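Local structure of collagen adhesin (Staphylococcus aureus, 2F68) at residues A[165-170]-A[258-263]; A[267-272]-A[292-297]. The protein probably anchors Staphylococcus aureus to host collagen, wrapping two of its extracellular domains around the collagen triple helix in what is termed a collagen hug. All coordinates share one frame; numbering follows the deposited sequence.

Contact 1 of 2, residues A[165-170]-A[258-263]; sequences THVRWF and YKTKIT
Residues 166-170 and 258-262 pair as antiparallel strands, their short axes 4.5 Å apart at closest approach, with Val167-Thr260 and Trp169-Tyr258 as hydrogen-bonded pairs and His166-Lys261 and Arg168-Lys259 as non-hydrogen-bonded pairs. Val167, Trp169, Tyr258 and Thr260 share the buried face. There Trp169 crosses Thr260 at about a right angle, and Trp169 NE1 donates to Thr260 OG1 at 3.0 Å, tilted slightly from the ring plane. Thr260 OG1, placed between its own backbone N and carbonyl carbon (chi1 51°), also donates to Val167 O at 3.0 Å. That carbonyl takes Thr260 N as well, and the hydroxyl thus links indole to backbone. Trp169 CB sits over one face of the Tyr258 ring, 3.8 Å from its centroid, a CH-pi contact; the five-membered ring lies oblique to the phenol, their planes 35° apart. At the strand end, Ile262 N bonds to Thr165 O at 2.8 Å, and Ile262 CD1 meets Val167 CG2. On the other face Lys261, bent at chi2 (78°), lays CD 3.5 Å from His166 NE2; His166 ND1 itself bonds to Asp163. The pair lies within the five-stranded sheet of the collagen-binding domain, flanked by strands 154-156 and 194-207. Its buried face packs against the second sheet, where Ile190 touches Tyr258 and Thr260, and Phe270 touches Val167 and Ile262.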
ATOM      1  N   THR A 165      -5.066   6.154  -2.716  1.00 26.29           N
ATOM      2  CA  THR A 165      -6.060   6.274  -3.785  1.00 26.44           C
ATOM      3  C   THR A 165      -5.736   5.416  -5.009  1.00 25.21           C
ATOM      4  O   THR A 165      -6.598   5.192  -5.864  1.00 24.98           O
ATOM      5  CB  THR A 165      -6.257   7.745  -4.225  1.00 26.08           C
ATOM      6  OG1 THR A 165      -4.991   8.322  -4.565  1.00 25.99           O
ATOM      7  CG2 THR A 165      -6.904   8.562  -3.112  1.00 28.32           C
ATOM      8  N   HIS A 166      -4.495   4.939  -5.088  1.00 24.94           N
ATOM      9  CA  HIS A 166      -4.046   4.118  -6.211  1.00 24.94           C
ATOM     10  C   HIS A 166      -3.590   2.729  -5.772  1.00 23.64           C
ATOM     11  O   HIS A 166      -3.064   2.556  -4.670  1.00 23.96           O
ATOM     12  CB  HIS A 166      -2.919   4.820  -6.971  1.00 24.59           C
ATOM     13  CG  HIS A 166      -3.372   6.002  -7.769  1.00 27.18           C
ATOM     14  ND1 HIS A 166      -3.406   7.279  -7.254  1.00 30.03           N
ATOM     15  CD2 HIS A 166      -3.808   6.099  -9.047  1.00 29.36           C
ATOM     16  CE1 HIS A 166      -3.844   8.113  -8.180  1.00 31.51           C
ATOM     17  NE2 HIS A 166      -4.096   7.423  -9.278  1.00 31.77           N
ATOM     18  N   VAL A 167      -3.804   1.747  -6.644  1.00 23.62           N
ATOM     19  CA  VAL A 167      -3.322   0.386  -6.424  1.00 22.79           C
ATOM     20  C   VAL A 167      -2.307   0.031  -7.510  1.00 23.00           C
ATOM     21  O   VAL A 167      -2.631   0.029  -8.700  1.00 21.62           O
ATOM     22  CB  VAL A 167      -4.475  -0.655  -6.412  1.00 23.44           C
ATOM     23  CG1 VAL A 167      -3.941  -2.047  -6.098  1.00 21.64           C
ATOM     24  CG2 VAL A 167      -5.550  -0.268  -5.404  1.00 25.08           C
ATOM     25  N   ARG A 168      -1.078  -0.254  -7.086  1.00 21.75           N
ATOM     26  CA  ARG A 168      -0.003  -0.628  -8.003  1.00 21.54           C
ATOM     27  C   ARG A 168      -0.177  -2.066  -8.479  1.00 21.62           C
ATOM     28  O   ARG A 168      -0.707  -2.908  -7.752  1.00 21.73           O
ATOM     29  CB  ARG A 168       1.364  -0.470  -7.330  1.00 21.69           C
ATOM     30  CG  ARG A 168       1.665   0.928  -6.810  1.00 27.27           C
ATOM     31  CD  ARG A 168       2.843   0.904  -5.853  1.00 35.44           C
ATOM     32  NE  ARG A 168       4.132   0.890  -6.545  1.00 34.10           N
ATOM     33  CZ  ARG A 168       5.262   0.408  -6.031  1.00 32.84           C
ATOM     34  NH1 ARG A 168       5.281  -0.126  -4.816  1.00 34.64           N
ATOM     35  NH2 ARG A 168       6.379   0.450  -6.743  1.00 30.15           N
ATOM     36  N   TRP A 169       0.264  -2.333  -9.706  1.00 20.95           N
ATOM     37  CA  TRP A 169       0.230  -3.680 -10.273  1.00 20.25           C
ATOM     38  C   TRP A 169       1.516  -3.973 -11.037  1.00 19.87           C
ATOM     39  O   TRP A 169       2.068  -3.090 -11.693  1.00 19.88           O
ATOM     40  CB  TRP A 169      -0.980  -3.854 -11.195  1.00 19.59           C
ATOM     41  CG  TRP A 169      -2.305  -3.722 -10.500  1.00 19.98           C
ATOM     42  CD1 TRP A 169      -3.183  -2.680 -10.601  1.00 19.43           C
ATOM     43  CD2 TRP A 169      -2.901  -4.663  -9.597  1.00 18.77           C
ATOM     44  NE1 TRP A 169      -4.289  -2.914  -9.819  1.00 18.29           N
ATOM     45  CE2 TRP A 169      -4.143  -4.123  -9.191  1.00 18.47           C
ATOM     46  CE3 TRP A 169      -2.508  -5.910  -9.090  1.00 17.62           C
ATOM     47  CZ2 TRP A 169      -4.996  -4.787  -8.303  1.00 20.76           C
ATOM     48  CZ3 TRP A 169      -3.355  -6.568  -8.204  1.00 19.52           C
ATOM     49  CH2 TRP A 169      -4.586  -6.004  -7.822  1.00 19.97           C
ATOM     50  N   PHE A 170       1.982  -5.216 -10.950  1.00 20.10           N
ATOM     51  CA  PHE A 170       3.234  -5.625 -11.585  1.00 20.25           C
ATOM     52  C   PHE A 170       3.069  -6.899 -12.410  1.00 20.10           C
ATOM     53  O   PHE A 170       2.651  -7.937 -11.890  1.00 19.91           O
ATOM     54  CB  PHE A 170       4.333  -5.823 -10.534  1.00 21.09           C
ATOM     55  CG  PHE A 170       4.754  -4.556  -9.839  1.00 23.68           C
ATOM     56  CD1 PHE A 170       4.132  -4.154  -8.659  1.00 24.78           C
ATOM     57  CD2 PHE A 170       5.779  -3.771 -10.358  1.00 25.13           C
ATOM     58  CE1 PHE A 170       4.520  -2.983  -8.012  1.00 25.38           C
ATOM     59  CE2 PHE A 170       6.176  -2.600  -9.717  1.00 25.29           C
ATOM     60  CZ  PHE A 170       5.544  -2.205  -8.542  1.00 25.11           C
ATOM     61  N   TYR A 258       1.739  -0.631 -13.530  1.00 19.64           N
ATOM     62  CA  TYR A 258       0.661   0.339 -13.778  1.00 20.48           C
ATOM     63  C   TYR A 258      -0.174   0.611 -12.528  1.00 21.50           C
ATOM     64  O   TYR A 258      -0.359  -0.272 -11.687  1.00 21.46           O
ATOM     65  CB  TYR A 258      -0.238  -0.067 -14.959  1.00 20.42           C
ATOM     66  CG  TYR A 258      -0.957  -1.388 -14.807  1.00 18.85           C
ATOM     67  CD1 TYR A 258      -2.222  -1.454 -14.223  1.00 19.06           C
ATOM     68  CD2 TYR A 258      -0.383  -2.571 -15.271  1.00 19.51           C
ATOM     69  CE1 TYR A 258      -2.891  -2.665 -14.093  1.00 18.22           C
ATOM     70  CE2 TYR A 258      -1.043  -3.786 -15.143  1.00 22.21           C
ATOM     71  CZ  TYR A 258      -2.295  -3.826 -14.553  1.00 20.61           C
ATOM     72  OH  TYR A 258      -2.952  -5.027 -14.427  1.00 22.64           O
ATOM     73  N   LYS A 259      -0.674   1.840 -12.423  1.00 21.06           N
ATOM     74  CA  LYS A 259      -1.488   2.262 -11.285  1.00 22.61           C
ATOM     75  C   LYS A 259      -2.964   2.352 -11.657  1.00 22.55           C
ATOM     76  O   LYS A 259      -3.315   2.817 -12.744  1.00 23.36           O
ATOM     77  CB  LYS A 259      -1.002   3.610 -10.744  1.00 22.85           C
ATOM     78  CG  LYS A 259       0.393   3.581 -10.132  1.00 28.07           C
ATOM     79  CD  LYS A 259       0.822   4.965  -9.672  1.00 33.55           C
ATOM     80  CE  LYS A 259       2.240   4.950  -9.123  1.00 37.06           C
ATOM     81  NZ  LYS A 259       2.670   6.300  -8.664  1.00 43.36           N
ATOM     82  N   THR A 260      -3.821   1.901 -10.744  1.00 22.78           N
ATOM     83  CA  THR A 260      -5.269   1.953 -10.937  1.00 23.43           C
ATOM     84  C   THR A 260      -5.928   2.838  -9.882  1.00 24.53           C
ATOM     85  O   THR A 260      -5.806   2.584  -8.680  1.00 23.84           O
ATOM     86  CB  THR A 260      -5.908   0.545 -10.910  1.00 22.48           C
ATOM     87  OG1 THR A 260      -5.472  -0.161  -9.742  1.00 25.79           O
ATOM     88  CG2 THR A 260      -5.524  -0.249 -12.153  1.00 18.26           C
ATOM     89  N   LYS A 261      -6.618   3.879 -10.343  1.00 24.52           N
ATOM     90  CA  LYS A 261      -7.315   4.818  -9.466  1.00 25.38           C
ATOM     91  C   LYS A 261      -8.561   4.176  -8.859  1.00 26.22           C
ATOM     92  O   LYS A 261      -9.411   3.650  -9.581  1.00 26.28           O
ATOM     93  CB  LYS A 261      -7.685   6.095 -10.234  1.00 24.73           C
ATOM     94  CG  LYS A 261      -8.404   7.167  -9.414  1.00 28.58           C
ATOM     95  CD  LYS A 261      -7.448   7.949  -8.521  1.00 31.76           C
ATOM     96  CE  LYS A 261      -8.179   9.028  -7.739  1.00 35.58           C
ATOM     97  NZ  LYS A 261      -7.251   9.830  -6.897  1.00 40.14           N
ATOM     98  N   ILE A 262      -8.654   4.225  -7.532  1.00 26.54           N
ATOM     99  CA  ILE A 262      -9.781   3.647  -6.802  1.00 26.32           C
ATOM    100  C   ILE A 262     -11.044   4.493  -6.974  1.00 28.43           C
ATOM    101  O   ILE A 262     -11.055   5.685  -6.654  1.00 27.20           O
ATOM    102  CB  ILE A 262      -9.448   3.453  -5.296  1.00 27.72           C
ATOM    103  CG1 ILE A 262      -8.380   2.366  -5.124  1.00 24.02           C
ATOM    104  CG2 ILE A 262     -10.706   3.111  -4.492  1.00 26.81           C
ATOM    105  CD1 ILE A 262      -7.783   2.285  -3.730  1.00 25.78           C
ATOM    106  N   THR A 263     -12.095   3.863  -7.494  1.00 28.86           N
ATOM    107  CA  THR A 263     -13.395   4.511  -7.662  1.00 32.00           C
ATOM    108  C   THR A 263     -14.352   4.132  -6.531  1.00 32.92           C
ATOM    109  O   THR A 263     -15.190   4.938  -6.123  1.00 34.32           O
ATOM    110  CB  THR A 263     -14.044   4.168  -9.023  1.00 31.10           C
ATOM    111  OG1 THR A 263     -14.093   2.745  -9.190  1.00 34.10           O
ATOM    112  CG2 THR A 263     -13.254   4.786 -10.171  1.00 31.59           C
TER

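Contact 2 of 2, residues A[267-272]-A[292-297]; sequences QKEFVN and NHTVHN
Phe270 and Asn297 cross obliquely, the amide presented to the edge of the phenyl ring with the two planes 72° apart and Phe270 CE2 3.6 Å from Asn297 CG. The amide is turned there because Asn297 CG lies anti to the backbone N (chi1 -160°), which also brings ND2 within 3.0 Å of Gln267 O, the carbonyl lying somewhat out of the amide plane. Asn297 N bonds to Lys268 O, so this asparagine grips two successive carbonyls of the chain leading into strand 269-278. Gln267 NE2 in turn donates to Glu269 O at 2.8 Å, that acceptor close to the Gln267 amide plane; NE2 also bonds to Gly192 O. On the opposite face of the antiparallel ladder Glu269 and His296 run side by side, pointing the same way, with carboxylate and imidazole planes nearly perpendicular; OE2 stays 3.6 Å from NE2. Thr294 CG2, anti to its own backbone N, wedges between Glu269 and Val271, 3.8 Å from Val271 CG2. The hydrogen-bonded pairs Phe270-Val295 and Asn272-His293 each exchange two backbone bonds. Asn272 directs its side-chain amide to Tyr258 and Asp188, giving this buried polar group partners for both OD1 and ND2. The chemistry is divided: Phe270 and Val295 supply an apolar inner surface bounded by asparagine amides with polar partners, whereas the Glu269-His296 side is exposed, and any attraction there would depend on the histidine's protonation.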
ATOM      1  N   GLN A 267     -14.849  -0.568  -1.030  1.00 35.78           N
ATOM      2  CA  GLN A 267     -14.478  -1.906  -1.492  1.00 34.35           C
ATOM      3  C   GLN A 267     -13.277  -2.442  -0.716  1.00 33.17           C
ATOM      4  O   GLN A 267     -12.261  -1.757  -0.577  1.00 34.00           O
ATOM      5  CB  GLN A 267     -14.193  -1.896  -2.998  1.00 33.62           C
ATOM      6  CG  GLN A 267     -14.092  -3.281  -3.628  1.00 34.31           C
ATOM      7  CD  GLN A 267     -14.172  -3.248  -5.144  1.00 33.13           C
ATOM      8  OE1 GLN A 267     -15.129  -2.726  -5.716  1.00 33.81           O
ATOM      9  NE2 GLN A 267     -13.170  -3.818  -5.801  1.00 28.72           N
ATOM     10  N   LYS A 268     -13.409  -3.668  -0.214  1.00 32.10           N
ATOM     11  CA  LYS A 268     -12.390  -4.286   0.636  1.00 33.42           C
ATOM     12  C   LYS A 268     -11.237  -4.900  -0.154  1.00 31.86           C
ATOM     13  O   LYS A 268     -10.085  -4.842   0.280  1.00 29.46           O
ATOM     14  CB  LYS A 268     -13.020  -5.349   1.544  1.00 33.76           C
ATOM     15  CG  LYS A 268     -13.940  -4.795   2.623  1.00 36.33           C
ATOM     16  CD  LYS A 268     -14.531  -5.912   3.467  1.00 37.35           C
ATOM     17  CE  LYS A 268     -15.456  -5.364   4.541  1.00 42.13           C
ATOM     18  NZ  LYS A 268     -16.044  -6.449   5.375  1.00 45.89           N
ATOM     19  N   GLU A 269     -11.552  -5.486  -1.307  1.00 30.80           N
ATOM     20  CA  GLU A 269     -10.553  -6.172  -2.126  1.00 31.67           C
ATOM     21  C   GLU A 269     -10.508  -5.647  -3.558  1.00 29.18           C
ATOM     22  O   GLU A 269     -11.548  -5.452  -4.192  1.00 28.46           O
ATOM     23  CB  GLU A 269     -10.813  -7.683  -2.137  1.00 31.83           C
ATOM     24  CG  GLU A 269     -10.477  -8.392  -0.830  1.00 36.21           C
ATOM     25  CD  GLU A 269     -10.698  -9.898  -0.890  1.00 34.78           C
ATOM     26  OE1 GLU A 269     -10.982 -10.431  -1.985  1.00 40.28           O
ATOM     27  OE2 GLU A 269     -10.582 -10.553   0.167  1.00 43.79           O
ATOM     28  N   PHE A 270      -9.294  -5.420  -4.054  1.00 26.12           N
ATOM     29  CA  PHE A 270      -9.080  -5.015  -5.441  1.00 24.89           C
ATOM     30  C   PHE A 270      -8.360  -6.128  -6.195  1.00 23.86           C
ATOM     31  O   PHE A 270      -7.209  -6.457  -5.894  1.00 22.80           O
ATOM     32  CB  PHE A 270      -8.302  -3.696  -5.514  1.00 24.58           C
ATOM     33  CG  PHE A 270      -9.010  -2.541  -4.862  1.00 24.97           C
ATOM     34  CD1 PHE A 270     -10.004  -1.842  -5.542  1.00 25.04           C
ATOM     35  CD2 PHE A 270      -8.687  -2.154  -3.565  1.00 25.44           C
ATOM     36  CE1 PHE A 270     -10.665  -0.775  -4.941  1.00 26.76           C
ATOM     37  CE2 PHE A 270      -9.342  -1.087  -2.956  1.00 28.96           C
ATOM     38  CZ  PHE A 270     -10.333  -0.398  -3.644  1.00 27.31           C
ATOM     39  N   VAL A 271      -9.055  -6.706  -7.170  1.00 22.60           N
ATOM     40  CA  VAL A 271      -8.580  -7.896  -7.873  1.00 21.56           C
ATOM     41  C   VAL A 271      -8.108  -7.567  -9.289  1.00 21.04           C
ATOM     42  O   VAL A 271      -8.698  -6.733  -9.978  1.00 21.18           O
ATOM     43  CB  VAL A 271      -9.679  -8.998  -7.937  1.00 21.44           C
ATOM     44  CG1 VAL A 271      -9.077 -10.347  -8.320  1.00 21.83           C
ATOM     45  CG2 VAL A 271     -10.415  -9.115  -6.606  1.00 23.57           C
ATOM     46  N   ASN A 272      -7.031  -8.229  -9.704  1.00 20.90           N
ATOM     47  CA  ASN A 272      -6.543  -8.166 -11.075  1.00 20.01           C
ATOM     48  C   ASN A 272      -6.272  -9.580 -11.584  1.00 20.24           C
ATOM     49  O   ASN A 272      -5.621 -10.377 -10.904  1.00 20.13           O
ATOM     50  CB  ASN A 272      -5.286  -7.293 -11.160  1.00 20.53           C
ATOM     51  CG  ASN A 272      -4.795  -7.087 -12.587  1.00 20.93           C
ATOM     52  OD1 ASN A 272      -3.593  -6.991 -12.827  1.00 27.60           O
ATOM     53  ND2 ASN A 272      -5.722  -7.007 -13.536  1.00 19.56           N
ATOM     54  N   ASN A 292      -3.416 -14.725 -10.947  1.00 21.11           N
ATOM     55  CA  ASN A 292      -4.204 -13.636 -10.370  1.00 21.87           C
ATOM     56  C   ASN A 292      -3.614 -13.098  -9.068  1.00 23.28           C
ATOM     57  O   ASN A 292      -2.880 -13.803  -8.372  1.00 22.83           O
ATOM     58  CB  ASN A 292      -5.653 -14.088 -10.136  1.00 21.24           C
ATOM     59  CG  ASN A 292      -6.220 -14.902 -11.296  1.00 22.55           C
ATOM     60  OD1 ASN A 292      -6.844 -15.942 -11.083  1.00 25.76           O
ATOM     61  ND2 ASN A 292      -6.005 -14.433 -12.521  1.00 18.79           N
ATOM     62  N   HIS A 293      -3.944 -11.848  -8.746  1.00 23.20           N
ATOM     63  CA  HIS A 293      -3.510 -11.224  -7.497  1.00 23.90           C
ATOM     64  C   HIS A 293      -4.583 -10.303  -6.922  1.00 24.09           C
ATOM     65  O   HIS A 293      -5.297  -9.623  -7.665  1.00 23.50           O
ATOM     66  CB  HIS A 293      -2.205 -10.452  -7.698  1.00 23.33           C
ATOM     67  CG  HIS A 293      -1.487 -10.142  -6.421  1.00 24.70           C
ATOM     68  ND1 HIS A 293      -1.624  -8.938  -5.764  1.00 25.93           N
ATOM     69  CD2 HIS A 293      -0.633 -10.883  -5.677  1.00 22.78           C
ATOM     70  CE1 HIS A 293      -0.881  -8.951  -4.670  1.00 24.83           C
ATOM     71  NE2 HIS A 293      -0.269 -10.118  -4.595  1.00 26.94           N
ATOM     72  N   THR A 294      -4.684 -10.288  -5.595  1.00 23.57           N
ATOM     73  CA  THR A 294      -5.677  -9.481  -4.891  1.00 24.23           C
ATOM     74  C   THR A 294      -5.006  -8.581  -3.853  1.00 24.13           C
ATOM     75  O   THR A 294      -4.224  -9.050  -3.022  1.00 22.89           O
ATOM     76  CB  THR A 294      -6.743 -10.371  -4.205  1.00 24.62           C
ATOM     77  OG1 THR A 294      -7.210 -11.363  -5.128  1.00 24.87           O
ATOM     78  CG2 THR A 294      -7.924  -9.537  -3.725  1.00 25.01           C
ATOM     79  N   VAL A 295      -5.315  -7.287  -3.914  1.00 23.76           N
ATOM     80  CA  VAL A 295      -4.780  -6.306  -2.969  1.00 24.14           C
ATOM     81  C   VAL A 295      -5.887  -5.825  -2.031  1.00 24.48           C
ATOM     82  O   VAL A 295      -6.923  -5.328  -2.479  1.00 24.21           O
ATOM     83  CB  VAL A 295      -4.121  -5.101  -3.694  1.00 24.00           C
ATOM     84  CG1 VAL A 295      -3.590  -4.082  -2.690  1.00 23.75           C
ATOM     85  CG2 VAL A 295      -2.999  -5.574  -4.604  1.00 21.53           C
ATOM     86  N   HIS A 296      -5.656  -5.985  -0.730  1.00 24.77           N
ATOM     87  CA  HIS A 296      -6.619  -5.582   0.291  1.00 27.13           C
ATOM     88  C   HIS A 296      -6.556  -4.081   0.562  1.00 26.89           C
ATOM     89  O   HIS A 296      -5.471  -3.496   0.623  1.00 26.87           O
ATOM     90  CB  HIS A 296      -6.389  -6.361   1.588  1.00 27.92           C
ATOM     91  CG  HIS A 296      -6.564  -7.841   1.444  1.00 30.14           C
ATOM     92  ND1 HIS A 296      -5.510  -8.696   1.209  1.00 36.67           N
ATOM     93  CD2 HIS A 296      -7.673  -8.616   1.498  1.00 34.52           C
ATOM     94  CE1 HIS A 296      -5.960  -9.935   1.127  1.00 33.88           C
ATOM     95  NE2 HIS A 296      -7.270  -9.914   1.298  1.00 35.40           N
ATOM     96  N   ASN A 297      -7.728  -3.471   0.722  1.00 26.72           N
ATOM     97  CA  ASN A 297      -7.837  -2.044   1.014  1.00 27.53           C
ATOM     98  C   ASN A 297      -7.484  -1.738   2.468  1.00 27.85           C
ATOM     99  O   ASN A 297      -7.674  -2.578   3.351  1.00 27.14           O
ATOM    100  CB  ASN A 297      -9.248  -1.542   0.692  1.00 27.56           C
ATOM    101  CG  ASN A 297      -9.310  -0.032   0.494  1.00 30.46           C
ATOM    102  OD1 ASN A 297      -8.286   0.652   0.455  1.00 32.04           O
ATOM    103  ND2 ASN A 297     -10.524   0.492   0.364  1.00 31.10           N
TER

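Overall arrangement
From the N terminus the chain runs through the first domain and strand 154-156, then enters 166-173. Contact 1 closes an 87-residue loop that contains strands 184-190, 194-207, 230-234 and 239-244, bringing 252-262 back beside 166-173. A short turn then leads into 269-278, and contact 2 closes a smaller 19-residue loop with 289-296. After it, strand 300-307 returns to pair with 104-116 in the first domain's sheet, consistent with a domain swap. The two loops follow in series, neither nesting nor crossing. Their centres are 10 Å apart and the contacts lie in the two facing sheets of the collagen-binding domain. Trp169 bridges them, its six-membered ring reaching Phe270 O, Asn272 CB and Val295 CG2.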